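PDB 3V0D: voltage-sensor containing phosphatase from Ciona intestinalis, which probably removes phosphate from membrane phosphoinositides under the control of a voltage sensor, through a PTEN-like phosphatase domain joined to a C2 domain. Local coordinates for residues A[14-19]-A[24-29]; A[288-293]-A[321-326]; A[108-113]-A[138-143]. The protein carries 1 engineered substitution. One frame throughout, in Å; residues are numbered along the deposited sequence.

Interaction 1: residues A[14-19]-A[24-29]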
loop_
_atom_site.group_PDB
_atom_site.type_symbol
_atom_site.label_atom_id
_atom_site.label_comp_id
_atom_site.label_asym_id
_atom_site.label_seq_id
_atom_site.Cartn_x
_atom_site.Cartn_y
_atom_site.Cartn_z
ATOM N N ASN A 14 -12.769 -6.660 21.590
ATOM C CA ASN A 14 -12.491 -5.315 20.993
ATOM C C ASN A 14 -13.090 -5.140 19.589
ATOM O O ASN A 14 -13.889 -5.970 19.147
ATOM C CB ASN A 14 -10.980 -5.014 21.006
ATOM C CG ASN A 14 -10.154 -6.048 20.243
ATOM O OD1 ASN A 14 -10.678 -7.039 19.730
ATOM N ND2 ASN A 14 -8.845 -5.813 20.170
ATOM N N LYS A 15 -12.701 -4.063 18.901
ATOM C CA LYS A 15 -13.214 -3.739 17.558
ATOM C C LYS A 15 -12.904 -4.821 16.527
ATOM O O LYS A 15 -13.691 -5.062 15.601
ATOM C CB LYS A 15 -12.657 -2.396 17.061
ATOM C CG LYS A 15 -13.057 -1.175 17.884
ATOM C CD LYS A 15 -14.554 -0.871 17.801
ATOM C CE LYS A 15 -14.972 0.115 18.884
ATOM N NZ LYS A 15 -16.449 0.273 18.948
ATOM N N ARG A 16 -11.754 -5.468 16.693
ATOM C CA ARG A 16 -11.312 -6.502 15.767
ATOM C C ARG A 16 -12.013 -7.839 15.983
ATOM O O ARG A 16 -11.867 -8.739 15.164
ATOM C CB ARG A 16 -9.795 -6.704 15.854
ATOM C CG ARG A 16 -8.966 -5.512 15.411
ATOM C CD ARG A 16 -7.543 -5.935 15.080
ATOM N NE ARG A 16 -6.572 -4.879 15.369
ATOM C CZ ARG A 16 -6.194 -3.931 14.514
ATOM N NH1 ARG A 16 -6.702 -3.886 13.287
ATOM N NH2 ARG A 16 -5.299 -3.022 14.888
ATOM N N ARG A 17 -12.777 -7.968 17.072
ATOM C CA ARG A 17 -13.286 -9.279 17.495
ATOM C C ARG A 17 -14.803 -9.478 17.371
ATOM O O ARG A 17 -15.591 -8.705 17.936
ATOM C CB ARG A 17 -12.840 -9.565 18.929
ATOM C CG ARG A 17 -12.747 -11.027 19.245
ATOM C CD ARG A 17 -11.334 -11.544 19.045
ATOM N NE ARG A 17 -11.371 -12.952 18.689
ATOM C CZ ARG A 17 -10.453 -13.568 17.954
ATOM N NH1 ARG A 17 -9.402 -12.902 17.477
ATOM N NH2 ARG A 17 -10.607 -14.852 17.678
ATOM N N TYR A 18 -15.197 -10.527 16.645
ATOM C CA TYR A 18 -16.583 -10.987 16.567
ATOM C C TYR A 18 -16.752 -12.178 17.524
ATOM O O TYR A 18 -16.223 -13.261 17.282
ATOM C CB TYR A 18 -16.952 -11.383 15.120
ATOM C CG TYR A 18 -18.410 -11.750 14.923
ATOM C CD1 TYR A 18 -19.328 -10.813 14.442
ATOM C CD2 TYR A 18 -18.890 -13.021 15.279
ATOM C CE1 TYR A 18 -20.679 -11.136 14.287
ATOM C CE2 TYR A 18 -20.234 -13.351 15.127
ATOM C CZ TYR A 18 -21.125 -12.406 14.629
ATOM O OH TYR A 18 -22.454 -12.748 14.477
ATOM N N ARG A 19 -17.471 -11.959 18.624
ATOM C CA ARG A 19 -17.669 -12.992 19.648
ATOM C C ARG A 19 -19.157 -13.129 19.908
ATOM O O ARG A 19 -19.698 -12.514 20.841
ATOM C CB ARG A 19 -16.952 -12.630 20.948
ATOM C CG ARG A 19 -15.435 -12.618 20.900
ATOM C CD ARG A 19 -14.862 -12.329 22.298
ATOM N NE ARG A 19 -13.439 -11.976 22.281
ATOM C CZ ARG A 19 -12.434 -12.819 22.525
ATOM N NH1 ARG A 19 -11.177 -12.386 22.482
ATOM N NH2 ARG A 19 -12.671 -14.094 22.817
ATOM N N ASP A 24 -15.909 -17.019 17.398
ATOM C CA ASP A 24 -14.934 -16.167 18.034
ATOM C C ASP A 24 -13.863 -15.922 16.986
ATOM O O ASP A 24 -12.948 -16.727 16.837
ATOM C CB ASP A 24 -14.364 -16.843 19.288
ATOM C CG ASP A 24 -13.528 -15.901 20.128
ATOM O OD1 ASP A 24 -13.291 -16.234 21.310
ATOM O OD2 ASP A 24 -13.109 -14.837 19.627
ATOM N N LEU A 25 -13.997 -14.813 16.260
ATOM C CA LEU A 25 -13.153 -14.536 15.096
ATOM C C LEU A 25 -12.641 -13.102 15.067
ATOM O O LEU A 25 -13.325 -12.181 15.532
ATOM C CB LEU A 25 -13.932 -14.821 13.799
ATOM C CG LEU A 25 -14.336 -16.279 13.533
ATOM C CD1 LEU A 25 -15.315 -16.359 12.368
ATOM C CD2 LEU A 25 -13.115 -17.168 13.261
ATOM N N ASP A 26 -11.451 -12.928 14.489
ATOM C CA ASP A 26 -10.918 -11.613 14.163
ATOM C C ASP A 26 -11.600 -11.166 12.856
ATOM O O ASP A 26 -11.165 -11.510 11.755
ATOM C CB ASP A 26 -9.393 -11.698 14.012
ATOM C CG ASP A 26 -8.723 -10.342 13.816
ATOM O OD1 ASP A 26 -9.422 -9.324 13.643
ATOM O OD2 ASP A 26 -7.468 -10.296 13.904
ATOM N N LEU A 27 -12.693 -10.426 12.989
ATOM C CA LEU A 27 -13.596 -10.143 11.886
ATOM C C LEU A 27 -14.410 -8.941 12.317
ATOM O O LEU A 27 -14.903 -8.891 13.453
ATOM C CB LEU A 27 -14.475 -11.376 11.643
ATOM C CG LEU A 27 -15.502 -11.337 10.506
ATOM C CD1 LEU A 27 -15.787 -12.742 9.999
ATOM C CD2 LEU A 27 -16.826 -10.632 10.926
ATOM N N THR A 28 -14.542 -7.980 11.404
ATOM C CA THR A 28 -15.199 -6.719 11.690
ATOM C C THR A 28 -16.191 -6.403 10.587
ATOM O O THR A 28 -15.812 -6.397 9.405
ATOM C CB THR A 28 -14.158 -5.569 11.736
ATOM O OG1 THR A 28 -13.131 -5.866 12.697
ATOM C CG2 THR A 28 -14.810 -4.209 12.022
ATOM N N TYR A 29 -17.434 -6.080 10.944
ATOM C CA TYR A 29 -18.368 -5.468 10.005
ATOM C C TYR A 29 -18.043 -3.987 9.900
ATOM O O TYR A 29 -18.410 -3.185 10.754
ATOM C CB TYR A 29 -19.823 -5.676 10.431
ATOM C CG TYR A 29 -20.340 -7.052 10.136
ATOM C CD1 TYR A 29 -20.141 -8.106 11.028
ATOM C CD2 TYR A 29 -21.005 -7.312 8.946
ATOM C CE1 TYR A 29 -20.625 -9.374 10.757
ATOM C CE2 TYR A 29 -21.504 -8.582 8.653
ATOM C CZ TYR A 29 -21.304 -9.615 9.568
ATOM O OH TYR A 29 -21.780 -10.879 9.314
HETATM O O HOH W 1 -16.789 -7.766 15.104
#
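R17 and R19 grip the carboxylate of D24 between them, one oxygen each. D24 OD2 accepts R17 NE at 2.7 Å; the oxygen sits only 7° out of the guanidinium plane, and the nitrogen comes nearly along its C-O axis, while R17 NH2 adds weaker bonds to D24 O and OD2. The R17 chain, folded back at chi2 (94°), lays its guanidinium flat over the L25-D26 peptide, with L25 C 3.6 Å above its plane. R19 runs alongside D24 and delivers NH2 to OD1 at 2.7 Å, with OD2 over one face of its guanidinium. This network covers one face of a short beta hairpin, strands 17-20 and 23-25, in which Y18 and L25 form an antiparallel hydrogen-bonded pair: Y18 N to L25 O is 2.7 Å and L25 N to Y18 O is 2.9 Å. On the face with Y18 and L25, the Y18 ring brings CE1 to the edge of the Y29 ring, 3.9 Å from Y29 CE1, and F58 of helix 52-62 meets the Y18 ring edge-to-face. At D26 the chain turns a corner out of the hairpin, and L27 N still bonds R16 O at 2.9 Å. T28 OG1 donates to K15 O at 3.1 Å, from 27° off the carbonyl plane. R161, at the end of helix 150-161, reaches both D26 OD1 (salt bridge) and T28 OG1 (hydrogen bond) with the same NH1.

Interaction 2: residues A[288-293]-A[321-326]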
loop_
_atom_site.group_PDB
_atom_site.type_symbol
_atom_site.label_atom_id
_atom_site.label_comp_id
_atom_site.label_asym_id
_atom_site.label_seq_id
_atom_site.Cartn_x
_atom_site.Cartn_y
_atom_site.Cartn_z
ATOM N N CYS A 288 14.170 -2.664 4.079
ATOM C CA CYS A 288 15.027 -1.520 3.756
ATOM C C CYS A 288 14.690 -0.330 4.632
ATOM O O CYS A 288 13.608 -0.283 5.239
ATOM C CB CYS A 288 14.953 -1.163 2.255
ATOM S SG CYS A 288 13.356 -0.530 1.711
ATOM N N PRO A 289 15.594 0.656 4.701
ATOM C CA PRO A 289 15.279 1.866 5.469
ATOM C C PRO A 289 14.053 2.621 4.983
ATOM O O PRO A 289 13.231 2.976 5.813
ATOM C CB PRO A 289 16.557 2.697 5.359
ATOM C CG PRO A 289 17.648 1.643 5.255
ATOM C CD PRO A 289 17.036 0.586 4.357
ATOM N N PHE A 290 13.897 2.880 3.676
ATOM C CA PHE A 290 12.718 3.617 3.225
ATOM C C PHE A 290 12.441 3.326 1.764
ATOM O O PHE A 290 13.361 2.990 1.013
ATOM C CB PHE A 290 12.834 5.132 3.510
ATOM C CG PHE A 290 14.060 5.815 2.944
ATOM C CD1 PHE A 290 14.012 6.492 1.735
ATOM C CD2 PHE A 290 15.248 5.869 3.683
ATOM C CE1 PHE A 290 15.129 7.164 1.223
ATOM C CE2 PHE A 290 16.363 6.505 3.177
ATOM C CZ PHE A 290 16.309 7.167 1.966
ATOM N N TYR A 291 11.168 3.424 1.390
ATOM C CA TYR A 291 10.740 3.050 0.028
ATOM C C TYR A 291 9.438 3.756 -0.268
ATOM O O TYR A 291 8.805 4.323 0.642
ATOM C CB TYR A 291 10.611 1.523 -0.128
ATOM C CG TYR A 291 9.524 0.865 0.724
ATOM C CD1 TYR A 291 8.334 0.407 0.133
ATOM C CD2 TYR A 291 9.658 0.718 2.117
ATOM C CE1 TYR A 291 7.347 -0.183 0.871
ATOM C CE2 TYR A 291 8.669 0.133 2.870
ATOM C CZ TYR A 291 7.491 -0.299 2.247
ATOM O OH TYR A 291 6.531 -0.867 3.053
ATOM N N PHE A 292 8.980 3.700 -1.522
ATOM C CA PHE A 292 7.669 4.238 -1.862
ATOM C C PHE A 292 7.238 3.722 -3.225
ATOM O O PHE A 292 8.065 3.322 -4.044
ATOM C CB PHE A 292 7.642 5.792 -1.825
ATOM C CG PHE A 292 8.645 6.438 -2.707
ATOM C CD1 PHE A 292 8.383 6.671 -4.062
ATOM C CD2 PHE A 292 9.851 6.881 -2.162
ATOM C CE1 PHE A 292 9.317 7.325 -4.854
ATOM C CE2 PHE A 292 10.779 7.552 -2.950
ATOM C CZ PHE A 292 10.530 7.749 -4.284
ATOM N N TRP A 293 5.934 3.843 -3.481
ATOM C CA TRP A 293 5.326 3.588 -4.785
ATOM C C TRP A 293 4.758 4.849 -5.383
ATOM O O TRP A 293 4.224 5.710 -4.674
ATOM C CB TRP A 293 4.171 2.616 -4.652
ATOM C CG TRP A 293 4.525 1.224 -4.275
ATOM C CD1 TRP A 293 4.817 0.719 -3.032
ATOM C CD2 TRP A 293 4.505 0.102 -5.151
ATOM N NE1 TRP A 293 4.979 -0.648 -3.088
ATOM C CE2 TRP A 293 4.792 -1.043 -4.388
ATOM C CE3 TRP A 293 4.255 -0.042 -6.524
ATOM C CZ2 TRP A 293 4.819 -2.317 -4.937
ATOM C CZ3 TRP A 293 4.282 -1.307 -7.070
ATOM C CH2 TRP A 293 4.561 -2.432 -6.272
ATOM N N LYS A 321 13.598 10.765 14.974
ATOM C CA LYS A 321 14.917 11.286 15.342
ATOM C C LYS A 321 15.919 11.162 14.210
ATOM O O LYS A 321 16.904 11.908 14.150
ATOM C CB LYS A 321 15.487 10.594 16.581
ATOM C CG LYS A 321 14.708 10.842 17.855
ATOM C CD LYS A 321 15.531 10.538 19.115
ATOM C CE LYS A 321 15.920 9.063 19.227
ATOM N NZ LYS A 321 14.746 8.129 19.298
ATOM N N ILE A 322 15.665 10.200 13.328
ATOM C CA ILE A 322 16.506 9.970 12.154
ATOM C C ILE A 322 15.983 10.771 10.963
ATOM O O ILE A 322 16.739 11.500 10.319
ATOM C CB ILE A 322 16.634 8.469 11.823
ATOM C CG1 ILE A 322 17.428 7.764 12.937
ATOM C CG2 ILE A 322 17.321 8.266 10.467
ATOM C CD1 ILE A 322 17.691 6.289 12.682
ATOM N N TYR A 323 14.692 10.603 10.654
ATOM C CA TYR A 323 14.087 11.344 9.556
ATOM C C TYR A 323 13.432 12.572 10.155
ATOM O O TYR A 323 12.373 12.471 10.761
ATOM C CB TYR A 323 13.059 10.470 8.794
ATOM C CG TYR A 323 13.642 9.162 8.330
ATOM C CD1 TYR A 323 13.321 7.989 8.985
ATOM C CD2 TYR A 323 14.553 9.107 7.270
ATOM C CE1 TYR A 323 13.876 6.774 8.580
ATOM C CE2 TYR A 323 15.112 7.895 6.850
ATOM C CZ TYR A 323 14.788 6.749 7.528
ATOM O OH TYR A 323 15.357 5.575 7.117
ATOM N N ARG A 324 14.095 13.709 10.004
ATOM C CA ARG A 324 13.630 14.965 10.582
ATOM C C ARG A 324 12.515 15.566 9.738
ATOM O O ARG A 324 12.171 15.045 8.667
ATOM C CB ARG A 324 14.823 15.904 10.764
ATOM C CG ARG A 324 15.797 15.394 11.821
ATOM C CD ARG A 324 17.083 16.221 11.878
ATOM N NE ARG A 324 17.985 15.884 10.772
ATOM C CZ ARG A 324 18.375 16.712 9.807
ATOM N NH1 ARG A 324 17.971 17.986 9.784
ATOM N NH2 ARG A 324 19.225 16.280 8.884
ATOM N N ASP A 325 11.898 16.635 10.240
ATOM C CA ASP A 325 10.641 17.083 9.610
ATOM C C ASP A 325 10.803 17.582 8.175
ATOM O O ASP A 325 9.833 17.575 7.415
ATOM C CB ASP A 325 9.835 18.051 10.486
ATOM C CG ASP A 325 10.575 19.318 10.811
ATOM O OD1 ASP A 325 11.552 19.683 10.136
ATOM O OD2 ASP A 325 10.136 19.993 11.760
ATOM N N ASN A 326 12.027 17.952 7.796
ATOM C CA ASN A 326 12.326 18.412 6.447
ATOM C C ASN A 326 12.962 17.323 5.561
ATOM O O ASN A 326 13.447 17.628 4.467
ATOM C CB ASN A 326 13.193 19.669 6.450
ATOM C CG ASN A 326 14.539 19.476 7.137
ATOM O OD1 ASN A 326 15.551 20.015 6.672
ATOM N ND2 ASN A 326 14.562 18.756 8.254
#
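The Y323 hydroxyl approaches the edge of the F290 ring, close to its plane, and OH lies 3.4 Å from F290 CD2. The two rings are steeply inclined, their planes 79° apart and their centroids separated by 5.7 Å, an oblique meeting of the two rings. On the tyrosine side the approach is made by one corner of the ring: CE2 comes to 3.8 Å from F290 CD2, and CZ lies only slightly farther from the same atom. P289 completes the contact, with its CB 3.6 Å from Y323 OH, so the phenol oxygen sits beside both the proline ring and the phenylalanine edge. F290 CG lies between its backbone N and carbonyl carbon (chi1 55°), the crowded position, which turns CD2 to the tyrosine. Y323 reaches across from a loop: Y323 CA and F290 CA are 10.1 Å apart, and the contact between these two residues is made by their side chains alone. Behind it, I322 CG2 packs 4.0 Å above the centre of the tyrosine ring.

The contact joins edge strand 290-295 of the four-stranded sheet to the loop leading into strand 328-335 of the five-stranded sheet, within the PTEN-type C2 domain, a beta sandwich. F290 also stacks on F274 of the adjacent strand 269-276 and touches V329, while Y323 meets the ring of F327. All three touching residues are buried. Between these two segments, cohesion therefore comes from van der Waals contact and the exclusion of water, with the tyrosine oxygen set against C-H groups of F290 and P289.

Interaction 3: residues A[108-113]-A[138-143]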
loop_
_atom_site.group_PDB
_atom_site.type_symbol
_atom_site.label_atom_id
_atom_site.label_comp_id
_atom_site.label_asym_id
_atom_site.label_seq_id
_atom_site.Cartn_x
_atom_site.Cartn_y
_atom_site.Cartn_z
ATOM N N ASP A 108 -14.301 -3.286 -10.005
ATOM C CA ASP A 108 -15.347 -3.725 -10.909
ATOM C C ASP A 108 -15.931 -5.070 -10.509
ATOM O O ASP A 108 -17.146 -5.285 -10.617
ATOM C CB ASP A 108 -14.893 -3.761 -12.348
ATOM C CG ASP A 108 -16.112 -3.691 -13.296
ATOM O OD1 ASP A 108 -16.413 -4.670 -13.968
ATOM O OD2 ASP A 108 -16.834 -2.667 -13.310
ATOM N N ASP A 109 -15.085 -5.998 -10.063
ATOM C CA ASP A 109 -15.584 -7.279 -9.596
ATOM C C ASP A 109 -16.555 -7.113 -8.422
ATOM O O ASP A 109 -17.652 -7.695 -8.402
ATOM C CB ASP A 109 -14.421 -8.200 -9.243
ATOM C CG ASP A 109 -14.888 -9.547 -8.707
ATOM O OD1 ASP A 109 -15.145 -9.662 -7.502
ATOM O OD2 ASP A 109 -15.073 -10.481 -9.529
ATOM N N ALA A 110 -16.163 -6.278 -7.461
ATOM C CA ALA A 110 -17.007 -6.014 -6.311
ATOM C C ALA A 110 -18.301 -5.297 -6.735
ATOM O O ALA A 110 -19.382 -5.617 -6.229
ATOM C CB ALA A 110 -16.243 -5.217 -5.248
ATOM N N LYS A 111 -18.187 -4.330 -7.659
ATOM C CA LYS A 111 -19.380 -3.614 -8.123
ATOM C C LYS A 111 -20.396 -4.573 -8.737
ATOM O O LYS A 111 -21.596 -4.496 -8.417
ATOM C CB LYS A 111 -19.025 -2.468 -9.071
ATOM C CG LYS A 111 -20.059 -1.343 -9.031
ATOM C CD LYS A 111 -19.607 -0.048 -9.708
ATOM C CE LYS A 111 -20.561 1.169 -9.399
ATOM N NZ LYS A 111 -20.733 1.619 -7.940
ATOM N N VAL A 112 -19.935 -5.450 -9.626
ATOM C CA VAL A 112 -20.821 -6.404 -10.308
ATOM C C VAL A 112 -21.497 -7.307 -9.271
ATOM O O VAL A 112 -22.699 -7.554 -9.317
ATOM C CB VAL A 112 -20.051 -7.200 -11.378
ATOM C CG1 VAL A 112 -20.865 -8.379 -11.917
ATOM C CG2 VAL A 112 -19.665 -6.288 -12.545
ATOM N N TRP A 113 -20.710 -7.807 -8.329
ATOM C CA TRP A 113 -21.233 -8.678 -7.292
ATOM C C TRP A 113 -22.256 -7.968 -6.419
ATOM O O TRP A 113 -23.326 -8.511 -6.137
ATOM C CB TRP A 113 -20.069 -9.213 -6.473
ATOM C CG TRP A 113 -20.495 -9.890 -5.214
ATOM C CD1 TRP A 113 -20.293 -9.439 -3.951
ATOM C CD2 TRP A 113 -21.168 -11.141 -5.093
ATOM N NE1 TRP A 113 -20.810 -10.306 -3.054
ATOM C CE2 TRP A 113 -21.376 -11.360 -3.721
ATOM C CE3 TRP A 113 -21.650 -12.079 -6.021
ATOM C CZ2 TRP A 113 -22.009 -12.501 -3.230
ATOM C CZ3 TRP A 113 -22.291 -13.218 -5.527
ATOM C CH2 TRP A 113 -22.458 -13.411 -4.142
ATOM N N SER A 138 -11.250 0.927 1.864
ATOM C CA SER A 138 -11.452 2.367 1.742
ATOM C C SER A 138 -11.777 2.750 0.309
ATOM O O SER A 138 -12.626 3.596 0.062
ATOM C CB SER A 138 -10.216 3.125 2.243
ATOM O OG SER A 138 -9.970 2.861 3.609
ATOM N N SER A 139 -11.108 2.114 -0.653
ATOM C CA SER A 139 -11.421 2.374 -2.058
ATOM C C SER A 139 -12.871 1.968 -2.356
ATOM O O SER A 139 -13.583 2.699 -3.063
ATOM C CB SER A 139 -10.444 1.618 -2.965
ATOM O OG SER A 139 -9.117 2.095 -2.810
ATOM N N TRP A 140 -13.297 0.804 -1.863
ATOM C CA TRP A 140 -14.692 0.382 -2.071
ATOM C C TRP A 140 -15.683 1.380 -1.490
ATOM O O TRP A 140 -16.684 1.689 -2.115
ATOM C CB TRP A 140 -14.926 -1.025 -1.512
ATOM C CG TRP A 140 -16.374 -1.363 -1.554
ATOM C CD1 TRP A 140 -17.243 -1.406 -0.483
ATOM C CD2 TRP A 140 -17.169 -1.575 -2.714
ATOM N NE1 TRP A 140 -18.519 -1.661 -0.913
ATOM C CE2 TRP A 140 -18.502 -1.750 -2.280
ATOM C CE3 TRP A 140 -16.888 -1.628 -4.076
ATOM C CZ2 TRP A 140 -19.549 -1.975 -3.165
ATOM C CZ3 TRP A 140 -17.933 -1.848 -4.958
ATOM C CH2 TRP A 140 -19.242 -2.027 -4.495
ATOM N N LEU A 141 -15.404 1.883 -0.282
ATOM C CA LEU A 141 -16.314 2.827 0.343
ATOM C C LEU A 141 -16.440 4.114 -0.446
ATOM O O LEU A 141 -17.520 4.707 -0.485
ATOM C CB LEU A 141 -15.894 3.098 1.783
ATOM C CG LEU A 141 -16.007 1.902 2.707
ATOM C CD1 LEU A 141 -15.336 2.203 4.046
ATOM C CD2 LEU A 141 -17.480 1.426 2.855
ATOM N N LEU A 142 -15.351 4.543 -1.090
ATOM C CA LEU A 142 -15.398 5.666 -2.015
ATOM C C LEU A 142 -16.259 5.320 -3.227
ATOM O O LEU A 142 -17.104 6.109 -3.661
ATOM C CB LEU A 142 -13.999 6.039 -2.504
ATOM C CG LEU A 142 -13.088 6.737 -1.521
ATOM C CD1 LEU A 142 -11.680 6.854 -2.097
ATOM C CD2 LEU A 142 -13.653 8.104 -1.124
ATOM N N GLU A 143 -16.022 4.149 -3.818
ATOM C CA GLU A 143 -16.821 3.728 -4.988
ATOM C C GLU A 143 -18.311 3.692 -4.650
ATOM O O GLU A 143 -19.149 4.102 -5.459
ATOM C CB GLU A 143 -16.373 2.350 -5.464
ATOM C CG GLU A 143 -17.234 1.856 -6.637
ATOM C CD GLU A 143 -17.224 2.774 -7.850
ATOM O OE1 GLU A 143 -18.184 2.706 -8.664
ATOM O OE2 GLU A 143 -16.274 3.565 -7.989
#
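A110 turns its methyl group toward the indole of W140, and CB lies 3.8 Å from both CZ3 and CE3 at the benzene end of the ring system. One residue on, the backbone of K111 continues the contact: its N is 3.7 Å from W140 CZ3, and its CA lies near CH2. The indole, with CG anti to the backbone N (chi1 172°), thus spans the gap between segments 108-113 and 138-143, whose axes come within 11.0 Å and cross at -52°. They belong to helices 100-115 and 131-143 of the phosphatase domain, the second of which, in the fold of the cysteine-dependent phosphatases, follows the phosphate-binding loop. From K111 the side chain runs extended as far as CE, then bends at its last torsion (chi4 61°) to carry NZ to E143 OE1, 2.9 Å away. The pair is a salt bridge with a weak hydrogen bond, and because the lysine is modelled in two conformers its detailed geometry is doubtful. E143 bends at chi2 to meet it. K189 of helix 176-191 makes a long, weak ion pair with E143 OE2, and the E143 side chain also touches I107 and F185.

Overall arrangement
Along the chain the order is interaction 1, interaction 3, interaction 2. The first two belong to the phosphatase domain: their centres lie 22 Å apart and their nearest atoms about 9 Å, with interaction 1 at the N-terminal hairpin and interaction 3 between helices 100-115 and 131-143. Interaction 2 lies in the C2 domain, its centre 33 Å from that of interaction 1 and 32 Å from that of interaction 3, on the opposite side of the chain's centre from the latter. Helix 176-191 touches E143 of interaction 3 and F292 and W293 of strand 290-295, so it is in contact with both the phosphatase core and the C2 sheet, consistent with a direct interface between the two domains.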